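Local coordinates for protein glypican-1 (Homo sapiens, PDB 4YWT) that carries heparan sulfate chains at the cell surface, through which it binds alpha-4 (V) collagen and takes part in Schwann cell myelination, at residues S230-K235 with M457-M462; A237-G242 with D449-Q454; E288-L293 with F391-P396. The protein carries 3 engineered substitutions. All blocks are in the same frame, centred on the assembly; numbering follows the deposited sequence. Where two conformers were deposited one is given.

Interaction 1: S230-K235 with M457-M462; sequences SDVVRK and MQLKIM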
loop_
_atom_site.group_PDB
_atom_site.type_symbol
_atom_site.label_atom_id
_atom_site.label_comp_id
_atom_site.label_asym_id
_atom_site.label_seq_id
_atom_site.Cartn_x
_atom_site.Cartn_y
_atom_site.Cartn_z
ATOM N N SER A 230 -0.998 -3.866 0.769
ATOM C CA SER A 230 -2.192 -4.510 0.233
ATOM C C SER A 230 -2.692 -5.618 1.162
ATOM O O SER A 230 -3.879 -5.656 1.517
ATOM C CB SER A 230 -1.912 -5.073 -1.162
ATOM O OG SER A 230 -3.106 -5.185 -1.915
ATOM N N ASP A 231 -1.789 -6.511 1.560
ATOM C CA ASP A 231 -2.153 -7.616 2.444
ATOM C C ASP A 231 -2.654 -7.127 3.801
ATOM O O ASP A 231 -3.601 -7.684 4.361
ATOM C CB ASP A 231 -0.965 -8.562 2.636
ATOM C CG ASP A 231 -0.726 -9.446 1.430
ATOM O OD1 ASP A 231 -1.667 -9.621 0.627
ATOM O OD2 ASP A 231 0.400 -9.967 1.285
ATOM N N VAL A 232 -2.013 -6.086 4.325
ATOM C CA VAL A 232 -2.409 -5.500 5.598
ATOM C C VAL A 232 -3.832 -4.973 5.516
ATOM O O VAL A 232 -4.648 -5.262 6.386
ATOM C CB VAL A 232 -1.462 -4.359 6.029
ATOM C CG1 VAL A 232 -2.099 -3.524 7.132
ATOM C CG2 VAL A 232 -0.126 -4.922 6.491
ATOM N N VAL A 233 -4.135 -4.212 4.467
ATOM C CA VAL A 233 -5.495 -3.703 4.295
ATOM C C VAL A 233 -6.500 -4.852 4.178
ATOM O O VAL A 233 -7.536 -4.863 4.860
ATOM C CB VAL A 233 -5.605 -2.797 3.056
ATOM C CG1 VAL A 233 -7.059 -2.409 2.805
ATOM C CG2 VAL A 233 -4.740 -1.561 3.233
ATOM N N ARG A 234 -6.178 -5.823 3.325
ATOM C CA ARG A 234 -7.042 -6.985 3.119
ATOM C C ARG A 234 -7.343 -7.734 4.420
ATOM O O ARG A 234 -8.460 -8.205 4.630
ATOM C CB ARG A 234 -6.408 -7.944 2.107
ATOM C CG ARG A 234 -7.171 -9.249 1.924
ATOM C CD ARG A 234 -6.451 -10.192 0.971
ATOM N NE ARG A 234 -5.077 -10.459 1.389
ATOM C CZ ARG A 234 -4.731 -11.376 2.286
ATOM N NH1 ARG A 234 -5.659 -12.122 2.869
ATOM N NH2 ARG A 234 -3.455 -11.547 2.602
ATOM N N LYS A 235 -6.345 -7.835 5.292
ATOM C CA LYS A 235 -6.496 -8.579 6.539
ATOM C C LYS A 235 -7.234 -7.772 7.605
ATOM O O LYS A 235 -8.077 -8.305 8.328
ATOM C CB LYS A 235 -5.125 -9.014 7.058
ATOM C CG LYS A 235 -4.502 -10.138 6.248
ATOM C CD LYS A 235 -3.037 -10.334 6.591
ATOM C CE LYS A 235 -2.422 -11.435 5.741
ATOM N NZ LYS A 235 -0.949 -11.276 5.596
ATOM N N MET A 457 3.160 -5.405 13.065
ATOM C CA MET A 457 4.471 -6.045 12.980
ATOM C C MET A 457 4.955 -6.125 11.534
ATOM O O MET A 457 6.118 -5.813 11.239
ATOM C CB MET A 457 4.448 -7.445 13.600
ATOM C CG MET A 457 4.317 -7.470 15.118
ATOM S SD MET A 457 5.250 -6.184 15.981
ATOM C CE MET A 457 6.912 -6.423 15.347
ATOM N N GLN A 458 4.062 -6.537 10.635
ATOM C CA GLN A 458 4.391 -6.595 9.210
ATOM C C GLN A 458 4.865 -5.237 8.688
ATOM O O GLN A 458 5.893 -5.144 7.997
ATOM C CB GLN A 458 3.186 -7.078 8.400
ATOM C CG GLN A 458 2.776 -8.514 8.690
ATOM C CD GLN A 458 3.879 -9.507 8.374
ATOM O OE1 GLN A 458 4.206 -9.739 7.210
ATOM N NE2 GLN A 458 4.459 -10.098 9.413
ATOM N N LEU A 459 4.120 -4.189 9.030
ATOM C CA LEU A 459 4.492 -2.829 8.651
ATOM C C LEU A 459 5.883 -2.473 9.171
ATOM O O LEU A 459 6.704 -1.928 8.430
ATOM C CB LEU A 459 3.465 -1.817 9.165
ATOM C CG LEU A 459 2.037 -1.917 8.622
ATOM C CD1 LEU A 459 1.143 -0.878 9.279
ATOM C CD2 LEU A 459 2.018 -1.758 7.114
ATOM N N LYS A 460 6.143 -2.788 10.439
ATOM C CA LYS A 460 7.464 -2.558 11.029
ATOM C C LYS A 460 8.574 -3.221 10.217
ATOM O O LYS A 460 9.560 -2.575 9.833
ATOM C CB LYS A 460 7.517 -3.080 12.466
ATOM C CG LYS A 460 6.684 -2.311 13.474
ATOM C CD LYS A 460 7.057 -2.742 14.887
ATOM C CE LYS A 460 6.045 -2.272 15.913
ATOM N NZ LYS A 460 6.278 -2.925 17.234
ATOM N N ILE A 461 8.405 -4.516 9.964
ATOM C CA ILE A 461 9.403 -5.298 9.240
ATOM C C ILE A 461 9.672 -4.749 7.839
ATOM O O ILE A 461 10.831 -4.529 7.457
ATOM C CB ILE A 461 8.973 -6.773 9.133
ATOM C CG1 ILE A 461 8.937 -7.410 10.524
ATOM C CG2 ILE A 461 9.916 -7.542 8.221
ATOM C CD1 ILE A 461 8.236 -8.749 10.569
ATOM N N MET A 462 8.603 -4.521 7.077
ATOM C CA MET A 462 8.754 -4.001 5.722
ATOM C C MET A 462 9.428 -2.628 5.740
ATOM O O MET A 462 10.296 -2.341 4.911
ATOM C CB MET A 462 7.397 -3.920 5.022
ATOM C CG MET A 462 7.478 -3.605 3.534
ATOM S SD MET A 462 8.360 -4.861 2.588
ATOM C CE MET A 462 9.765 -3.916 2.015
#

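Interaction 2: A237-G242 with D449-Q454; sequences AQVPLG and DMTIRQ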
loop_
_atom_site.group_PDB
_atom_site.type_symbol
_atom_site.label_atom_id
_atom_site.label_comp_id
_atom_site.label_asym_id
_atom_site.label_seq_id
_atom_site.Cartn_x
_atom_site.Cartn_y
_atom_site.Cartn_z
ATOM N N ALA A 237 -9.377 -5.450 7.057
ATOM C CA ALA A 237 -10.774 -5.332 6.635
ATOM C C ALA A 237 -11.679 -6.391 7.271
ATOM O O ALA A 237 -12.889 -6.190 7.389
ATOM C CB ALA A 237 -10.869 -5.414 5.121
ATOM N N GLN A 238 -11.092 -7.507 7.688
ATOM C CA GLN A 238 -11.864 -8.617 8.238
ATOM C C GLN A 238 -12.086 -8.509 9.746
ATOM O O GLN A 238 -12.800 -9.325 10.328
ATOM C CB GLN A 238 -11.178 -9.947 7.914
ATOM C CG GLN A 238 -11.087 -10.259 6.425
ATOM C CD GLN A 238 -12.437 -10.559 5.793
ATOM O OE1 GLN A 238 -13.454 -10.663 6.481
ATOM N NE2 GLN A 238 -12.450 -10.697 4.473
ATOM N N VAL A 239 -11.473 -7.512 10.377
ATOM C CA VAL A 239 -11.679 -7.288 11.805
ATOM C C VAL A 239 -13.126 -6.882 12.076
ATOM O O VAL A 239 -13.592 -5.854 11.586
ATOM C CB VAL A 239 -10.733 -6.207 12.360
ATOM C CG1 VAL A 239 -11.030 -5.948 13.829
ATOM C CG2 VAL A 239 -9.283 -6.629 12.175
ATOM N N PRO A 240 -13.843 -7.701 12.861
ATOM C CA PRO A 240 -15.272 -7.500 13.125
ATOM C C PRO A 240 -15.556 -6.349 14.084
ATOM O O PRO A 240 -14.730 -6.039 14.943
ATOM C CB PRO A 240 -15.696 -8.832 13.744
ATOM C CG PRO A 240 -14.470 -9.313 14.434
ATOM C CD PRO A 240 -13.317 -8.887 13.561
ATOM N N LEU A 241 -16.720 -5.725 13.928
ATOM C CA LEU A 241 -17.174 -4.694 14.853
ATOM C C LEU A 241 -17.667 -5.331 16.148
ATOM O O LEU A 241 -18.282 -6.397 16.127
ATOM C CB LEU A 241 -18.281 -3.850 14.219
ATOM C CG LEU A 241 -17.896 -3.030 12.987
ATOM C CD1 LEU A 241 -19.134 -2.630 12.202
ATOM C CD2 LEU A 241 -17.098 -1.801 13.392
ATOM N N GLY A 242 -17.395 -4.677 17.272
ATOM C CA GLY A 242 -17.781 -5.205 18.568
ATOM C C GLY A 242 -19.231 -4.933 18.925
ATOM O O GLY A 242 -19.911 -4.172 18.238
ATOM N N ASP A 449 -6.839 -5.852 19.441
ATOM C CA ASP A 449 -7.077 -6.933 18.493
ATOM C C ASP A 449 -5.751 -7.520 18.008
ATOM O O ASP A 449 -4.815 -6.783 17.702
ATOM C CB ASP A 449 -7.907 -6.433 17.311
ATOM C CG ASP A 449 -8.274 -7.539 16.348
ATOM O OD1 ASP A 449 -7.687 -7.588 15.248
ATOM O OD2 ASP A 449 -9.149 -8.363 16.689
ATOM N N MET A 450 -5.679 -8.846 17.941
ATOM C CA MET A 450 -4.438 -9.532 17.589
ATOM C C MET A 450 -4.052 -9.346 16.123
ATOM O O MET A 450 -2.875 -9.141 15.802
ATOM C CB MET A 450 -4.550 -11.022 17.911
ATOM C CG MET A 450 -4.014 -11.413 19.286
ATOM S SD MET A 450 -2.256 -11.057 19.505
ATOM C CE MET A 450 -2.310 -9.515 20.417
ATOM N N THR A 451 -5.046 -9.424 15.242
ATOM C CA THR A 451 -4.823 -9.253 13.810
ATOM C C THR A 451 -4.135 -7.922 13.530
ATOM O O THR A 451 -3.117 -7.867 12.830
ATOM C CB THR A 451 -6.145 -9.322 13.021
ATOM O OG1 THR A 451 -6.862 -10.508 13.384
ATOM C CG2 THR A 451 -5.876 -9.329 11.523
ATOM N N ILE A 452 -4.690 -6.859 14.105
ATOM C CA ILE A 452 -4.129 -5.519 13.981
ATOM C C ILE A 452 -2.667 -5.485 14.418
ATOM O O ILE A 452 -1.821 -4.917 13.730
ATOM C CB ILE A 452 -4.925 -4.496 14.816
ATOM C CG1 ILE A 452 -6.394 -4.478 14.386
ATOM C CG2 ILE A 452 -4.303 -3.112 14.701
ATOM C CD1 ILE A 452 -6.605 -4.117 12.934
ATOM N N ARG A 453 -2.380 -6.104 15.559
ATOM C CA ARG A 453 -1.020 -6.149 16.088
ATOM C C ARG A 453 -0.052 -6.844 15.131
ATOM O O ARG A 453 1.053 -6.345 14.870
ATOM C CB ARG A 453 -1.009 -6.845 17.452
ATOM C CG ARG A 453 -1.124 -5.879 18.616
ATOM C CD ARG A 453 0.018 -4.879 18.567
ATOM N NE ARG A 453 -0.260 -3.661 19.319
ATOM C CZ ARG A 453 0.534 -2.596 19.322
ATOM N NH1 ARG A 453 1.655 -2.604 18.613
ATOM N NH2 ARG A 453 0.211 -1.523 20.032
ATOM N N GLN A 454 -0.473 -7.991 14.604
ATOM C CA GLN A 454 0.338 -8.723 13.633
ATOM C C GLN A 454 0.610 -7.879 12.384
ATOM O O GLN A 454 1.743 -7.829 11.882
ATOM C CB GLN A 454 -0.348 -10.037 13.252
ATOM C CG GLN A 454 -0.395 -11.049 14.386
ATOM C CD GLN A 454 -1.190 -12.292 14.039
ATOM O OE1 GLN A 454 -1.822 -12.363 12.985
ATOM N NE2 GLN A 454 -1.162 -13.280 14.926
#

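Interaction 3: E288-L293 with F391-P396; sequences EWRNLL and FWISLP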
loop_
_atom_site.group_PDB
_atom_site.type_symbol
_atom_site.label_atom_id
_atom_site.label_comp_id
_atom_site.label_asym_id
_atom_site.label_seq_id
_atom_site.Cartn_x
_atom_site.Cartn_y
_atom_site.Cartn_z
ATOM N N GLU A 288 2.705 3.163 12.041
ATOM C CA GLU A 288 3.512 2.266 11.226
ATOM C C GLU A 288 3.097 2.306 9.758
ATOM O O GLU A 288 3.923 2.095 8.868
ATOM C CB GLU A 288 3.433 0.837 11.766
ATOM C CG GLU A 288 3.984 0.682 13.177
ATOM C CD GLU A 288 5.314 1.391 13.375
ATOM O OE1 GLU A 288 6.207 1.246 12.512
ATOM O OE2 GLU A 288 5.465 2.096 14.396
ATOM N N TRP A 289 1.818 2.578 9.510
ATOM C CA TRP A 289 1.340 2.783 8.146
ATOM C C TRP A 289 2.037 4.006 7.551
ATOM O O TRP A 289 2.569 3.955 6.437
ATOM C CB TRP A 289 -0.183 2.948 8.133
ATOM C CG TRP A 289 -0.792 3.266 6.797
ATOM C CD1 TRP A 289 -1.104 4.504 6.316
ATOM C CD2 TRP A 289 -1.192 2.331 5.784
ATOM N NE1 TRP A 289 -1.663 4.400 5.065
ATOM C CE2 TRP A 289 -1.727 3.077 4.716
ATOM C CE3 TRP A 289 -1.143 0.936 5.677
ATOM C CZ2 TRP A 289 -2.210 2.476 3.553
ATOM C CZ3 TRP A 289 -1.623 0.343 4.522
ATOM C CH2 TRP A 289 -2.149 1.112 3.475
ATOM N N ARG A 290 2.052 5.094 8.316
ATOM C CA ARG A 290 2.718 6.323 7.897
ATOM C C ARG A 290 4.216 6.118 7.710
ATOM O O ARG A 290 4.805 6.660 6.776
ATOM C CB ARG A 290 2.472 7.444 8.908
ATOM C CG ARG A 290 1.042 7.959 8.935
ATOM C CD ARG A 290 0.896 9.109 9.916
ATOM N NE ARG A 290 -0.494 9.519 10.081
ATOM C CZ ARG A 290 -1.104 10.424 9.322
ATOM N NH1 ARG A 290 -0.448 11.016 8.334
ATOM N NH2 ARG A 290 -2.373 10.735 9.550
ATOM N N ASN A 291 4.832 5.344 8.601
ATOM C CA ASN A 291 6.252 5.029 8.479
ATOM C C ASN A 291 6.548 4.286 7.182
ATOM O O ASN A 291 7.452 4.664 6.416
ATOM C CB ASN A 291 6.726 4.195 9.673
ATOM C CG ASN A 291 6.887 5.019 10.934
ATOM O OD1 ASN A 291 7.122 6.227 10.876
ATOM N ND2 ASN A 291 6.764 4.368 12.085
ATOM N N LEU A 292 5.777 3.229 6.940
ATOM C CA LEU A 292 5.942 2.428 5.737
ATOM C C LEU A 292 5.773 3.275 4.488
ATOM O O LEU A 292 6.624 3.248 3.602
ATOM C CB LEU A 292 4.947 1.268 5.702
ATOM C CG LEU A 292 5.207 0.333 4.520
ATOM C CD1 LEU A 292 6.565 -0.326 4.683
ATOM C CD2 LEU A 292 4.114 -0.711 4.369
ATOM N N LEU A 293 4.679 4.028 4.420
ATOM C CA LEU A 293 4.404 4.839 3.237
ATOM C C LEU A 293 5.462 5.923 3.042
ATOM O O LEU A 293 5.793 6.277 1.910
ATOM C CB LEU A 293 3.010 5.462 3.317
ATOM C CG LEU A 293 1.887 4.655 2.660
ATOM C CD1 LEU A 293 1.639 3.348 3.398
ATOM C CD2 LEU A 293 0.612 5.478 2.583
ATOM N N PHE A 391 -5.357 7.378 6.142
ATOM C CA PHE A 391 -6.514 6.491 6.007
ATOM C C PHE A 391 -7.129 6.045 7.337
ATOM O O PHE A 391 -8.310 6.306 7.619
ATOM C CB PHE A 391 -6.110 5.258 5.193
ATOM C CG PHE A 391 -7.255 4.350 4.857
ATOM C CD1 PHE A 391 -8.201 4.731 3.919
ATOM C CD2 PHE A 391 -7.385 3.116 5.471
ATOM C CE1 PHE A 391 -9.259 3.899 3.602
ATOM C CE2 PHE A 391 -8.440 2.279 5.158
ATOM C CZ PHE A 391 -9.379 2.671 4.221
ATOM N N TRP A 392 -6.306 5.397 8.154
ATOM C CA TRP A 392 -6.761 4.710 9.356
ATOM C C TRP A 392 -7.351 5.639 10.414
ATOM O O TRP A 392 -8.094 5.194 11.285
ATOM C CB TRP A 392 -5.603 3.907 9.950
ATOM C CG TRP A 392 -5.051 2.930 8.971
ATOM C CD1 TRP A 392 -3.833 2.978 8.357
ATOM C CD2 TRP A 392 -5.716 1.771 8.456
ATOM N NE1 TRP A 392 -3.692 1.911 7.503
ATOM C CE2 TRP A 392 -4.835 1.155 7.545
ATOM C CE3 TRP A 392 -6.967 1.192 8.682
ATOM C CZ2 TRP A 392 -5.165 -0.012 6.862
ATOM C CZ3 TRP A 392 -7.294 0.034 8.003
ATOM C CH2 TRP A 392 -6.397 -0.557 7.103
ATOM N N ILE A 393 -7.024 6.924 10.338
ATOM C CA ILE A 393 -7.605 7.893 11.258
ATOM C C ILE A 393 -8.616 8.789 10.551
ATOM O O ILE A 393 -9.397 9.485 11.197
ATOM C CB ILE A 393 -6.533 8.774 11.914
ATOM C CG1 ILE A 393 -5.908 9.709 10.881
ATOM C CG2 ILE A 393 -5.476 7.916 12.595
ATOM C CD1 ILE A 393 -5.141 10.839 11.493
ATOM N N SER A 394 -8.599 8.773 9.222
ATOM C CA SER A 394 -9.548 9.569 8.458
ATOM C C SER A 394 -10.844 8.797 8.257
ATOM O O SER A 394 -11.843 9.366 7.820
ATOM C CB SER A 394 -8.964 9.974 7.104
ATOM O OG SER A 394 -8.947 8.876 6.211
ATOM N N LEU A 395 -10.820 7.502 8.569
ATOM C CA LEU A 395 -12.022 6.666 8.464
ATOM C C LEU A 395 -13.292 7.270 9.101
ATOM O O LEU A 395 -14.323 7.360 8.428
ATOM C CB LEU A 395 -11.761 5.282 9.071
ATOM C CG LEU A 395 -11.071 4.246 8.186
ATOM C CD1 LEU A 395 -11.003 2.905 8.900
ATOM C CD2 LEU A 395 -11.799 4.115 6.860
ATOM N N PRO A 396 -13.233 7.688 10.385
ATOM C CA PRO A 396 -14.478 8.196 10.978
ATOM C C PRO A 396 -14.983 9.467 10.302
ATOM O O PRO A 396 -16.180 9.593 10.051
ATOM C CB PRO A 396 -14.088 8.483 12.435
ATOM C CG PRO A 396 -12.831 7.712 12.664
ATOM C CD PRO A 396 -12.124 7.735 11.353
#

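Interaction 1: S230-K235 with M457-M462
V232 on helix 204-236 and L459 on helix 450-471 meet in an antiparallel helix pair of the elongated, mainly helical glypican core. The backbones come nearest at V232 and Q458, whose CA atoms are 7.8 Å apart, and only a few side chains fill the seam. V232 points toward helix 450-471. Its CG1 lies opposite the backbone N (chi1 164°), which places CG2 on the side of helix 450-471. There CG2 lies 3.9 Å from CD2 of L459, methyl against methyl, the two side chains crossing at about a right angle. L459 itself sets out along the seam rather than across it; its outer torsion (chi2 178°) sends CD1 onward, leaving CD2 as the branch that turns to the valine. Q458 contributes the base of its side chain, with CB 4.4 Å from V232 CG2, and marks the less buried margin of the contact.

The packing extends beyond this pair. L459 also packs on E288 and L292 of helix 286-299, and V232 also touches Q455, about one turn before L459. V233, on another side of its helix, is buried against S92, L95 and L99 of helix 70-129. D231 and R234 instead pair along their own helix: one turn apart, they form a weakly hydrogen-bonded salt bridge on the outer side, with NH2 of R234 3.3 Å from OD1 of D231 and the carboxyl carbon CG of D231 at the guanidinium edge, in its plane.

Interaction 2: A237-G242 with D449-Q454
D449, the N-cap of helix 450-471, meets V239 from the loop between helices 204-236 and 243-253, the two side chains approaching from opposite directions. With its CG opposite the backbone N (chi1 -176°), the aspartate presents OD1 both to the helix start and to the valine: OD1 is 3.6 Å from V239 CG2, while V239 CG1 sits over the face of the carboxylate, 4.1 Å from CG of D449. The backbone N of D449 is held by OD1 of N281. Two residues on, T451 touches the valine more loosely, its CB 4.2 Å from V239 CG2. I452 then takes part twice. Its backbone N donates the capping bond to D449 OD1, 3.3 Å long and fairly straight at 161°, arriving on the anti side of the carboxylate and 22° out of its plane. Its side chain crosses that of V239 at about a right angle, bringing CD1 to 3.7 Å from V239 CG2, and packs further on N281 and L285. One valine methyl thus touches both a hydrocarbon tip and a capping oxygen. The contact rests mainly on van der Waals packing; the capping bond probably fixes the carboxylate's rotation, so that V239 packs against a settled surface.

Interaction 3: E288-L293 with F391-P396
W289 of helix 286-299 and W392 of helix 391-404 form an edge-to-face tryptophan pair, an aromatic element joining these two helices of the glypican core. Their five-membered rings have centroids 4.3 Å apart and planes at 89°, so the stack is T-shaped. The edge belongs to W392: its NE1 stands 3.0 Å above the W289 plane, displaced toward the rim, and lies 3.1 Å from CD2 of W289. Its neighbour CD1 comes 3.4 Å from CG of W289. The W289 ring reaches this place because its CG stands opposite the backbone N (chi1 176°).

Other side chains cover further faces of the two rings. L293 CD1 sits over the centre of the other face of W289, while F391 CD2 covers the centre of one face of W392. V233 of helix 204-236 touches both tryptophans.

A second contact is made by the guanidinium of R290. Its chain runs out extended from CG to NE and crosses I393, so that NH2 lies 3.4 Å from I393 CD1, with this methyl at the guanidinium edge and in its plane. The polar partner of R290 is D286, which forms a salt bridge through NE; the side chain also touches D390, one of two aspartates at a bound calcium ion.

The hydrogen bonds lie within or beside the segments rather than between them. N291 ND2 donates to E288 OE1 at 169°, meeting it from above the carboxylate plane, and W289 NE1 donates to V388 O. That bond probably fixes the W289 indole's orientation, while the N-H of W392 points at the π face. The two indoles thus play different parts: one N-H is used by a carbonyl, the other is probably stabilised by the electron-rich ring.

In the fold
The three contacts cluster near the end of helix 204-236 and draw together parts of the chain far apart in sequence. Interactions 1 and 2 share helix 450-471; their centres are 12 Å apart, and they touch where K235 O lies 4.0 Å from T451 CG2. Interaction 3, its centre also 12 Å from that of interaction 1, joins it through L459, whose CD1 is 3.5 Å from W289 N, and through M462 CG, 3.6 Å from L292 CD1. Interactions 2 and 3 do not touch, with nearest atoms about 6 Å apart. Interaction 3 lies near a metal: the R290 side chain is about 8 Å from the calcium ion held by D387 and D390.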